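Local coordinates for protein amidohydrolase (Xanthomonas campestris pv. campestris, PDB 4DZH) that probably deaminates adenosine-type substrates such as 5'-methylthioadenosine by hydrolysis, as a zinc-binding member of the metallo-dependent hydrolase superfamily, at residues A[183-188]-A[219-224]; A[196-201]-A[215-220]; A[176-181]-A[208-213]. All coordinates share one frame; numbering follows the deposited sequence. Where two conformers were deposited one is given.

Contact 1: residues A[183-188]-A[219-224]; sequences ELHDQW and DQLDMP. With ZN (zinc ion), chain H.
H185 of helix 174-188 and L221 of helix 208-221 are joined through a zinc ion. Followed outward, H185 CB touches M223 SD at 3.9 Å. With CG anti to the backbone N (chi1 167°), the ring reaches across to the other helix. H185 CD2 also lies against M223 SD, which approaches obliquely at 3.7 Å. H185 ND1 donates in the ring plane to D186 OD1 over 3.1 Å, on the anti side of that carboxylate; this bond and the zinc together fix the ring's rotation, and the carboxylate probably makes NE2 a stronger ligand. CE1 runs past L221 CD2, while L221 CB lies over one face of the H185 ring in a CH-pi contact, 3.9 Å from the centroid. At the tip, H185 NE2 binds zinc at 2.0 Å, and L221 O binds it at 2.2 Å. Three waters complete five ligands; one of them also donates to D222 O. D222, with positive phi (60°), is the C-prime residue of a Schellman motif closing helix 208-221, and R260 pairs with its carboxylate. The arrangement is a water-rich zinc site bridging two neighbouring helices, distinct from the zinc site of H79, H81, H228 and D316.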
loop_
_atom_site.group_PDB
_atom_site.type_symbol
_atom_site.label_atom_id
_atom_site.label_comp_id
_atom_site.label_asym_id
_atom_site.label_seq_id
_atom_site.Cartn_x
_atom_site.Cartn_y
_atom_site.Cartn_z
ATOM N N GLU A 183 -3.531 -35.283 15.953
ATOM C CA GLU A 183 -3.694 -34.762 17.311
ATOM C C GLU A 183 -4.322 -33.362 17.272
ATOM O O GLU A 183 -5.175 -33.026 18.094
ATOM C CB GLU A 183 -2.359 -34.720 18.055
ATOM C CG GLU A 183 -1.806 -36.110 18.430
ATOM C CD GLU A 183 -0.352 -36.075 18.913
ATOM O OE1 GLU A 183 0.096 -35.028 19.439
ATOM O OE2 GLU A 183 0.348 -37.108 18.759
ATOM N N LEU A 184 -3.928 -32.564 16.284
ATOM C CA LEU A 184 -4.430 -31.206 16.179
ATOM C C LEU A 184 -5.916 -31.245 15.895
ATOM O O LEU A 184 -6.697 -30.533 16.522
ATOM C CB LEU A 184 -3.697 -30.448 15.064
ATOM C CG LEU A 184 -4.089 -28.973 14.931
ATOM C CD1 LEU A 184 -3.540 -28.105 16.081
ATOM C CD2 LEU A 184 -3.671 -28.422 13.542
ATOM N N HIS A 185 -6.315 -32.065 14.936
ATOM C CA HIS A 185 -7.727 -32.193 14.609
ATOM C C HIS A 185 -8.586 -32.660 15.796
ATOM O O HIS A 185 -9.640 -32.082 16.056
ATOM C CB HIS A 185 -7.906 -33.131 13.402
ATOM C CG HIS A 185 -9.324 -33.561 13.194
ATOM N ND1 HIS A 185 -9.871 -34.651 13.839
ATOM C CD2 HIS A 185 -10.322 -33.025 12.446
ATOM C CE1 HIS A 185 -11.141 -34.776 13.489
ATOM N NE2 HIS A 185 -11.441 -33.797 12.653
ATOM N N ASP A 186 -8.131 -33.685 16.513
ATOM C CA ASP A 186 -8.874 -34.227 17.667
ATOM C C ASP A 186 -9.009 -33.173 18.789
ATOM O O ASP A 186 -10.064 -33.052 19.399
ATOM C CB ASP A 186 -8.187 -35.498 18.185
ATOM C CG ASP A 186 -8.190 -36.633 17.145
ATOM O OD1 ASP A 186 -8.894 -36.504 16.106
ATOM O OD2 ASP A 186 -7.498 -37.665 17.358
ATOM N N GLN A 187 -7.952 -32.399 19.049
ATOM C CA GLN A 187 -7.964 -31.385 20.116
ATOM C C GLN A 187 -8.996 -30.293 19.833
ATOM O O GLN A 187 -9.612 -29.728 20.761
ATOM C CB GLN A 187 -6.574 -30.731 20.227
ATOM C CG GLN A 187 -6.349 -29.897 21.488
ATOM C CD GLN A 187 -6.268 -30.774 22.740
ATOM O OE1 GLN A 187 -6.175 -32.003 22.646
ATOM N NE2 GLN A 187 -6.291 -30.147 23.909
ATOM N N TRP A 188 -9.169 -29.980 18.549
ATOM C CA TRP A 188 -9.952 -28.801 18.161
ATOM C C TRP A 188 -11.261 -29.135 17.452
ATOM O O TRP A 188 -11.911 -28.235 16.923
ATOM C CB TRP A 188 -9.087 -27.807 17.328
ATOM C CG TRP A 188 -7.938 -27.287 18.172
ATOM C CD1 TRP A 188 -6.639 -27.724 18.165
ATOM C CD2 TRP A 188 -8.034 -26.357 19.240
ATOM N NE1 TRP A 188 -5.902 -27.060 19.110
ATOM C CE2 TRP A 188 -6.740 -26.216 19.796
ATOM C CE3 TRP A 188 -9.078 -25.581 19.753
ATOM C CZ2 TRP A 188 -6.467 -25.347 20.855
ATOM C CZ3 TRP A 188 -8.796 -24.695 20.809
ATOM C CH2 TRP A 188 -7.501 -24.599 21.344
ATOM N N ASP A 219 -10.640 -36.325 3.701
ATOM C CA ASP A 219 -12.010 -36.828 3.570
ATOM C C ASP A 219 -12.486 -37.484 4.871
ATOM O O ASP A 219 -13.556 -37.153 5.374
ATOM C CB ASP A 219 -12.118 -37.811 2.397
ATOM C CG ASP A 219 -13.451 -38.575 2.376
ATOM O OD1 ASP A 219 -14.494 -37.954 2.055
ATOM O OD2 ASP A 219 -13.450 -39.799 2.670
ATOM N N GLN A 220 -11.676 -38.373 5.440
ATOM C CA GLN A 220 -12.024 -39.051 6.697
ATOM C C GLN A 220 -12.313 -38.113 7.877
ATOM O O GLN A 220 -13.240 -38.345 8.663
ATOM C CB GLN A 220 -10.901 -40.011 7.086
ATOM C CG GLN A 220 -11.084 -40.731 8.412
ATOM C CD GLN A 220 -9.881 -41.596 8.775
ATOM O OE1 GLN A 220 -9.339 -42.324 7.934
ATOM N NE2 GLN A 220 -9.453 -41.512 10.030
ATOM N N LEU A 221 -11.490 -37.080 8.038
ATOM C CA LEU A 221 -11.607 -36.216 9.216
ATOM C C LEU A 221 -12.343 -34.928 8.896
ATOM O O LEU A 221 -12.546 -34.080 9.783
ATOM C CB LEU A 221 -10.228 -35.874 9.778
ATOM C CG LEU A 221 -9.325 -37.061 10.073
ATOM C CD1 LEU A 221 -7.915 -36.576 10.354
ATOM C CD2 LEU A 221 -9.870 -37.899 11.257
ATOM N N ASP A 222 -12.731 -34.771 7.631
ATOM C CA ASP A 222 -13.463 -33.587 7.178
ATOM C C ASP A 222 -12.667 -32.281 7.412
ATOM O O ASP A 222 -13.056 -31.407 8.221
ATOM C CB ASP A 222 -14.848 -33.518 7.830
ATOM C CG ASP A 222 -15.727 -32.439 7.216
ATOM O OD1 ASP A 222 -15.545 -32.141 6.013
ATOM O OD2 ASP A 222 -16.601 -31.899 7.941
ATOM N N MET A 223 -11.537 -32.195 6.701
ATOM C CA MET A 223 -10.625 -31.049 6.785
ATOM C C MET A 223 -10.309 -30.465 5.386
ATOM O O MET A 223 -10.209 -31.178 4.395
ATOM C CB MET A 223 -9.321 -31.446 7.514
ATOM C CG MET A 223 -9.445 -31.753 9.004
ATOM S SD MET A 223 -8.064 -32.790 9.521
ATOM C CE MET A 223 -6.785 -31.520 9.561
ATOM N N PRO A 224 -10.134 -29.139 5.289
ATOM C CA PRO A 224 -9.634 -28.563 4.036
ATOM C C PRO A 224 -8.156 -28.905 3.800
ATOM O O PRO A 224 -7.501 -29.397 4.733
ATOM C CB PRO A 224 -9.793 -27.052 4.273
ATOM C CG PRO A 224 -10.822 -26.943 5.339
ATOM C CD PRO A 224 -10.583 -28.105 6.233
HETATM ZN ZN ZN H . -13.292 -33.733 11.802
HETATM O O HOH W 1 -13.374 -31.720 11.031
HETATM O O HOH W 2 -14.427 -32.685 13.239
HETATM O O HOH W 3 -14.171 -35.763 11.964
#

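Contact 2: residues A[196-201]-A[215-220]; sequences TAFAPH and RMLADQ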
loop_
_atom_site.group_PDB
_atom_site.type_symbol
_atom_site.label_atom_id
_atom_site.label_comp_id
_atom_site.label_asym_id
_atom_site.label_seq_id
_atom_site.Cartn_x
_atom_site.Cartn_y
_atom_site.Cartn_z
ATOM N N THR A 196 -9.278 -26.878 11.857
ATOM C CA THR A 196 -7.992 -27.395 11.435
ATOM C C THR A 196 -7.997 -27.826 9.978
ATOM O O THR A 196 -9.043 -28.190 9.430
ATOM C CB THR A 196 -7.535 -28.575 12.306
ATOM O OG1 THR A 196 -8.438 -29.688 12.162
ATOM C CG2 THR A 196 -7.454 -28.147 13.792
ATOM N N ALA A 197 -6.818 -27.774 9.360
ATOM C CA ALA A 197 -6.687 -28.158 7.942
ATOM C C ALA A 197 -5.383 -28.913 7.768
ATOM O O ALA A 197 -4.508 -28.832 8.628
ATOM C CB ALA A 197 -6.635 -26.888 7.061
ATOM N N PHE A 198 -5.267 -29.685 6.685
ATOM C CA PHE A 198 -3.971 -30.185 6.291
ATOM C C PHE A 198 -3.257 -29.120 5.491
ATOM O O PHE A 198 -3.873 -28.444 4.665
ATOM C CB PHE A 198 -4.132 -31.430 5.448
ATOM C CG PHE A 198 -4.381 -32.681 6.269
ATOM C CD1 PHE A 198 -3.317 -33.337 6.899
ATOM C CD2 PHE A 198 -5.673 -33.181 6.436
ATOM C CE1 PHE A 198 -3.543 -34.479 7.667
ATOM C CE2 PHE A 198 -5.908 -34.320 7.201
ATOM C CZ PHE A 198 -4.854 -34.982 7.814
ATOM N N ALA A 199 -1.955 -28.985 5.717
ATOM C CA ALA A 199 -1.145 -28.033 4.981
ATOM C C ALA A 199 0.075 -28.713 4.358
ATOM O O ALA A 199 1.219 -28.469 4.781
ATOM C CB ALA A 199 -0.711 -26.873 5.890
ATOM N N PRO A 200 -0.148 -29.546 3.341
ATOM C CA PRO A 200 1.049 -29.996 2.626
ATOM C C PRO A 200 1.802 -28.778 2.058
ATOM O O PRO A 200 1.196 -27.804 1.571
ATOM C CB PRO A 200 0.474 -30.874 1.518
ATOM C CG PRO A 200 -0.914 -30.299 1.244
ATOM C CD PRO A 200 -1.396 -29.906 2.661
ATOM N N HIS A 201 3.122 -28.790 2.179
ATOM C CA HIS A 201 3.872 -27.566 1.939
ATOM C C HIS A 201 3.798 -27.065 0.485
ATOM O O HIS A 201 3.402 -25.917 0.228
ATOM C CB HIS A 201 5.321 -27.683 2.415
ATOM C CG HIS A 201 6.168 -26.530 1.987
ATOM N ND1 HIS A 201 7.078 -26.604 0.949
ATOM C CD2 HIS A 201 6.188 -25.244 2.416
ATOM C CE1 HIS A 201 7.633 -25.417 0.769
ATOM N NE2 HIS A 201 7.120 -24.578 1.656
ATOM N N ARG A 215 -5.072 -36.817 1.089
ATOM C CA ARG A 215 -6.384 -36.916 0.461
ATOM C C ARG A 215 -7.320 -37.811 1.307
ATOM O O ARG A 215 -8.482 -37.452 1.575
ATOM C CB ARG A 215 -6.257 -37.489 -0.952
ATOM C CG ARG A 215 -7.585 -37.731 -1.629
ATOM C CD ARG A 215 -7.476 -38.807 -2.701
ATOM N NE ARG A 215 -7.128 -40.087 -2.083
ATOM C CZ ARG A 215 -7.983 -40.841 -1.402
ATOM N NH1 ARG A 215 -9.242 -40.445 -1.263
ATOM N NH2 ARG A 215 -7.580 -41.979 -0.851
ATOM N N MET A 216 -6.806 -38.961 1.730
ATOM C CA MET A 216 -7.607 -39.905 2.494
ATOM C C MET A 216 -8.043 -39.355 3.856
ATOM O O MET A 216 -9.215 -39.459 4.221
ATOM C CB MET A 216 -6.860 -41.225 2.658
ATOM C CG MET A 216 -7.618 -42.224 3.489
ATOM S SD MET A 216 -7.064 -42.213 5.190
ATOM C CE MET A 216 -5.479 -43.022 5.000
ATOM N N LEU A 217 -7.104 -38.757 4.591
ATOM C CA LEU A 217 -7.388 -38.206 5.908
ATOM C C LEU A 217 -8.230 -36.937 5.856
ATOM O O LEU A 217 -9.060 -36.718 6.732
ATOM C CB LEU A 217 -6.095 -37.969 6.710
ATOM C CG LEU A 217 -5.284 -39.239 7.047
ATOM C CD1 LEU A 217 -3.970 -38.925 7.733
ATOM C CD2 LEU A 217 -6.119 -40.157 7.933
ATOM N N ALA A 218 -8.047 -36.116 4.827
ATOM C CA ALA A 218 -8.881 -34.915 4.710
ATOM C C ALA A 218 -10.366 -35.282 4.489
ATOM O O ALA A 218 -11.254 -34.624 5.020
ATOM C CB ALA A 218 -8.387 -34.028 3.613
ATOM N N ASP A 219 -10.640 -36.325 3.701
ATOM C CA ASP A 219 -12.010 -36.828 3.570
ATOM C C ASP A 219 -12.486 -37.484 4.871
ATOM O O ASP A 219 -13.556 -37.153 5.374
ATOM C CB ASP A 219 -12.118 -37.811 2.397
ATOM C CG ASP A 219 -13.451 -38.575 2.376
ATOM O OD1 ASP A 219 -14.494 -37.954 2.055
ATOM O OD2 ASP A 219 -13.450 -39.799 2.670
ATOM N N GLN A 220 -11.676 -38.373 5.440
ATOM C CA GLN A 220 -12.024 -39.051 6.697
ATOM C C GLN A 220 -12.313 -38.113 7.877
ATOM O O GLN A 220 -13.240 -38.345 8.663
ATOM C CB GLN A 220 -10.901 -40.011 7.086
ATOM C CG GLN A 220 -11.084 -40.731 8.412
ATOM C CD GLN A 220 -9.881 -41.596 8.775
ATOM O OE1 GLN A 220 -9.339 -42.324 7.934
ATOM N NE2 GLN A 220 -9.453 -41.512 10.030
#
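F198 projects from strand 194-200 onto L217 and A218 of helix 208-221, and the whole contact rests on this one phenyl ring. Its apolar part is led by F198 CZ, which meets L217 CB at 3.4 Å, a close approach, with L217 CD1 following at 4.0 Å. The leucine comes in obliquely to the ring. In L217, CG lies anti to the carbonyl carbon (chi1 -64°), a turn that helps bring the methyl CD1 near F198 CZ. Nearer the root of the ring, F198 CD2 rests 4.0 Å from A218 CB; the short alanine side chain lets the ring lie close to the helix backbone. The second kind of contact is with that backbone itself: F198 CE2 packs 3.7 Å from A218 N, again obliquely, as a van der Waals touch beside the peptide. The strand is held by backbone hydrogen bonds of F198 with P224 and H226, and of A197 with V159 and A161. This places F198 on a strand parallel to 156-163 in the TIM-barrel fold, its side chain pointing outward into the helical layer. There V214 and M223 also border the phenyl, A181 of helix 174-188 approaches it, L217 leans on F178 of that same helix, and A218 reaches V225 of the following strand 225-229.

Contact 3: residues A[176-181]-A[208-213]; sequences EYFARA and DANFER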
loop_
_atom_site.group_PDB
_atom_site.type_symbol
_atom_site.label_atom_id
_atom_site.label_comp_id
_atom_site.label_asym_id
_atom_site.label_seq_id
_atom_site.Cartn_x
_atom_site.Cartn_y
_atom_site.Cartn_z
ATOM N N GLU A 176 5.253 -39.054 12.005
ATOM C CA GLU A 176 5.157 -38.017 13.022
ATOM C C GLU A 176 4.363 -36.815 12.490
ATOM O O GLU A 176 3.539 -36.291 13.220
ATOM C CB GLU A 176 6.517 -37.598 13.575
ATOM C CG GLU A 176 6.453 -36.721 14.825
ATOM C CD GLU A 176 7.822 -36.435 15.401
ATOM O OE1 GLU A 176 8.803 -37.072 14.928
ATOM O OE2 GLU A 176 7.919 -35.572 16.314
ATOM N N TYR A 177 4.564 -36.420 11.236
ATOM C CA TYR A 177 3.818 -35.270 10.724
ATOM C C TYR A 177 2.326 -35.584 10.752
ATOM O O TYR A 177 1.500 -34.750 11.159
ATOM C CB TYR A 177 4.238 -34.904 9.283
ATOM C CG TYR A 177 5.516 -34.053 9.206
ATOM C CD1 TYR A 177 5.502 -32.688 9.511
ATOM C CD2 TYR A 177 6.737 -34.625 8.785
ATOM C CE1 TYR A 177 6.677 -31.924 9.451
ATOM C CE2 TYR A 177 7.905 -33.856 8.705
ATOM C CZ TYR A 177 7.871 -32.514 9.028
ATOM O OH TYR A 177 9.019 -31.730 8.956
ATOM N N PHE A 178 1.965 -36.780 10.321
ATOM C CA PHE A 178 0.556 -37.133 10.321
ATOM C C PHE A 178 0.003 -37.371 11.745
ATOM O O PHE A 178 -1.166 -37.079 11.982
ATOM C CB PHE A 178 0.276 -38.304 9.365
ATOM C CG PHE A 178 0.331 -37.902 7.897
ATOM C CD1 PHE A 178 -0.761 -37.291 7.286
ATOM C CD2 PHE A 178 1.484 -38.127 7.137
ATOM C CE1 PHE A 178 -0.714 -36.916 5.942
ATOM C CE2 PHE A 178 1.539 -37.777 5.771
ATOM C CZ PHE A 178 0.444 -37.183 5.171
ATOM N N ALA A 179 0.836 -37.844 12.681
ATOM C CA ALA A 179 0.381 -38.060 14.070
ATOM C C ALA A 179 0.058 -36.691 14.675
ATOM O O ALA A 179 -1.022 -36.507 15.249
ATOM C CB ALA A 179 1.450 -38.761 14.886
ATOM N N ARG A 180 0.982 -35.734 14.534
ATOM C CA ARG A 180 0.667 -34.344 14.927
ATOM C C ARG A 180 -0.607 -33.786 14.283
ATOM O O ARG A 180 -1.392 -33.105 14.975
ATOM C CB ARG A 180 1.805 -33.353 14.650
ATOM C CG ARG A 180 3.183 -33.762 15.106
ATOM C CD ARG A 180 3.409 -33.543 16.552
ATOM N NE ARG A 180 4.729 -32.963 16.742
ATOM C CZ ARG A 180 5.097 -32.288 17.829
ATOM N NH1 ARG A 180 4.233 -32.129 18.834
ATOM N NH2 ARG A 180 6.333 -31.777 17.913
ATOM N N ALA A 181 -0.781 -33.980 12.969
ATOM C CA ALA A 181 -1.991 -33.492 12.307
ATOM C C ALA A 181 -3.229 -34.088 12.959
ATOM O O ALA A 181 -4.187 -33.369 13.293
ATOM C CB ALA A 181 -1.963 -33.783 10.817
ATOM N N ASP A 208 4.216 -38.293 -3.662
ATOM C CA ASP A 208 2.906 -38.836 -4.020
ATOM C C ASP A 208 2.201 -39.593 -2.872
ATOM O O ASP A 208 0.978 -39.503 -2.707
ATOM C CB ASP A 208 3.063 -39.802 -5.194
ATOM C CG ASP A 208 3.188 -39.081 -6.516
ATOM O OD1 ASP A 208 3.254 -37.818 -6.499
ATOM O OD2 ASP A 208 3.208 -39.754 -7.581
ATOM N N ALA A 209 2.964 -40.385 -2.108
ATOM C CA ALA A 209 2.417 -41.150 -0.994
ATOM C C ALA A 209 1.878 -40.249 0.120
ATOM O O ALA A 209 0.817 -40.519 0.666
ATOM C CB ALA A 209 3.472 -42.101 -0.459
ATOM N N ASN A 210 2.614 -39.185 0.439
ATOM C CA ASN A 210 2.149 -38.207 1.414
ATOM C C ASN A 210 0.901 -37.463 0.927
ATOM O O ASN A 210 -0.003 -37.174 1.719
ATOM C CB ASN A 210 3.269 -37.235 1.784
ATOM C CG ASN A 210 4.238 -37.847 2.785
ATOM O OD1 ASN A 210 3.882 -38.791 3.495
ATOM N ND2 ASN A 210 5.448 -37.311 2.855
ATOM N N PHE A 211 0.836 -37.187 -0.379
ATOM C CA PHE A 211 -0.333 -36.503 -0.943
ATOM C C PHE A 211 -1.530 -37.445 -0.883
ATOM O O PHE A 211 -2.665 -37.038 -0.596
ATOM C CB PHE A 211 -0.081 -36.037 -2.398
ATOM C CG PHE A 211 0.358 -34.607 -2.496
ATOM C CD1 PHE A 211 -0.318 -33.580 -1.818
ATOM C CD2 PHE A 211 1.459 -34.283 -3.253
ATOM C CE1 PHE A 211 0.112 -32.267 -1.929
ATOM C CE2 PHE A 211 1.888 -32.991 -3.368
ATOM C CZ PHE A 211 1.205 -31.966 -2.706
ATOM N N GLU A 212 -1.287 -38.730 -1.138
ATOM C CA GLU A 212 -2.357 -39.696 -1.060
ATOM C C GLU A 212 -2.904 -39.769 0.371
ATOM O O GLU A 212 -4.116 -39.880 0.588
ATOM C CB GLU A 212 -1.844 -41.070 -1.488
ATOM C CG GLU A 212 -2.721 -42.252 -1.049
ATOM C CD GLU A 212 -4.192 -42.136 -1.476
ATOM O OE1 GLU A 212 -4.547 -41.284 -2.316
ATOM O OE2 GLU A 212 -5.003 -42.906 -0.941
ATOM N N ARG A 213 -2.005 -39.691 1.347
ATOM C CA ARG A 213 -2.403 -39.807 2.737
ATOM C C ARG A 213 -3.204 -38.564 3.165
ATOM O O ARG A 213 -4.185 -38.657 3.929
ATOM C CB ARG A 213 -1.164 -40.005 3.602
ATOM C CG ARG A 213 -1.431 -40.453 5.029
ATOM C CD ARG A 213 -0.154 -41.042 5.674
ATOM N NE ARG A 213 -0.306 -41.389 7.097
ATOM C CZ ARG A 213 0.716 -41.750 7.876
ATOM N NH1 ARG A 213 1.953 -41.809 7.386
ATOM N NH2 ARG A 213 0.515 -42.050 9.145
#
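R213 of helix 208-221 lays its side chain over one face of the F178 ring, which belongs to helix 174-188, and this pair makes up most of the contact. The tight part is the ring face. R213 CD sits over its centre, 3.6 Å from the centroid of the F178 ring, a CH-pi contact. The arginine runs its length across the phenyl: R213 CB is 3.6 Å from F178 CZ, CG is near CE1, and R213 NE is 3.6 Å from F178 CG. Chi1 of -167° carries R213 CG away from its backbone N, and the chain then stays extended from CG to NE, which takes the guanidinium back over the root of the phenylalanine. The two planes are only 13° apart, so the guanidinium lies nearly flat over the CD2 side of the ring, with R213 NH2 reaching F178 CB at 3.8 Å. At the far end of the ring N210 O approaches F178 CZ at 3.5 Å, and N210 OD1 meets F178 CE2 in the ring plane at 3.4 Å, the amide turned 50° from the ring. Away from this core the fit is looser. R213 is partly exposed, and its NH1, still beside F178 CD2, forms a salt bridge with D175; the N210 ND2 group turns to D165 and D174. Inward, the phenylalanine is backed by I163 and F198. Chemically, one ring serves two polar residues: the arginine puts its methylene chain over the pi face with its guanidinium nearly parallel to it, while the amide oxygen, carrying partial negative charge, faces the electropositive rim. Electrostatics may add to the packing, and the acidic partners probably hold the two polar ends in place.

All three contacts use helix 208-221: contacts 1 and 3 join its last and first turns to helix 174-188, and contact 2 sets its later turns on strand 194-200. F198 of contact 2 makes only van der Waals contacts with the helix, in the contact centred nearest the middle of the chain; it touches M223 of contact 1 as well as F178 and A181 of contact 3. Polar chemistry appears toward both ends of the helix: a hydrated zinc site in contact 1, and an arginine over a phenyl with acidic partners in contact 3, where R213 is partly exposed. Contact 3, at about 24 Å, is centred farthest from the middle of the chain.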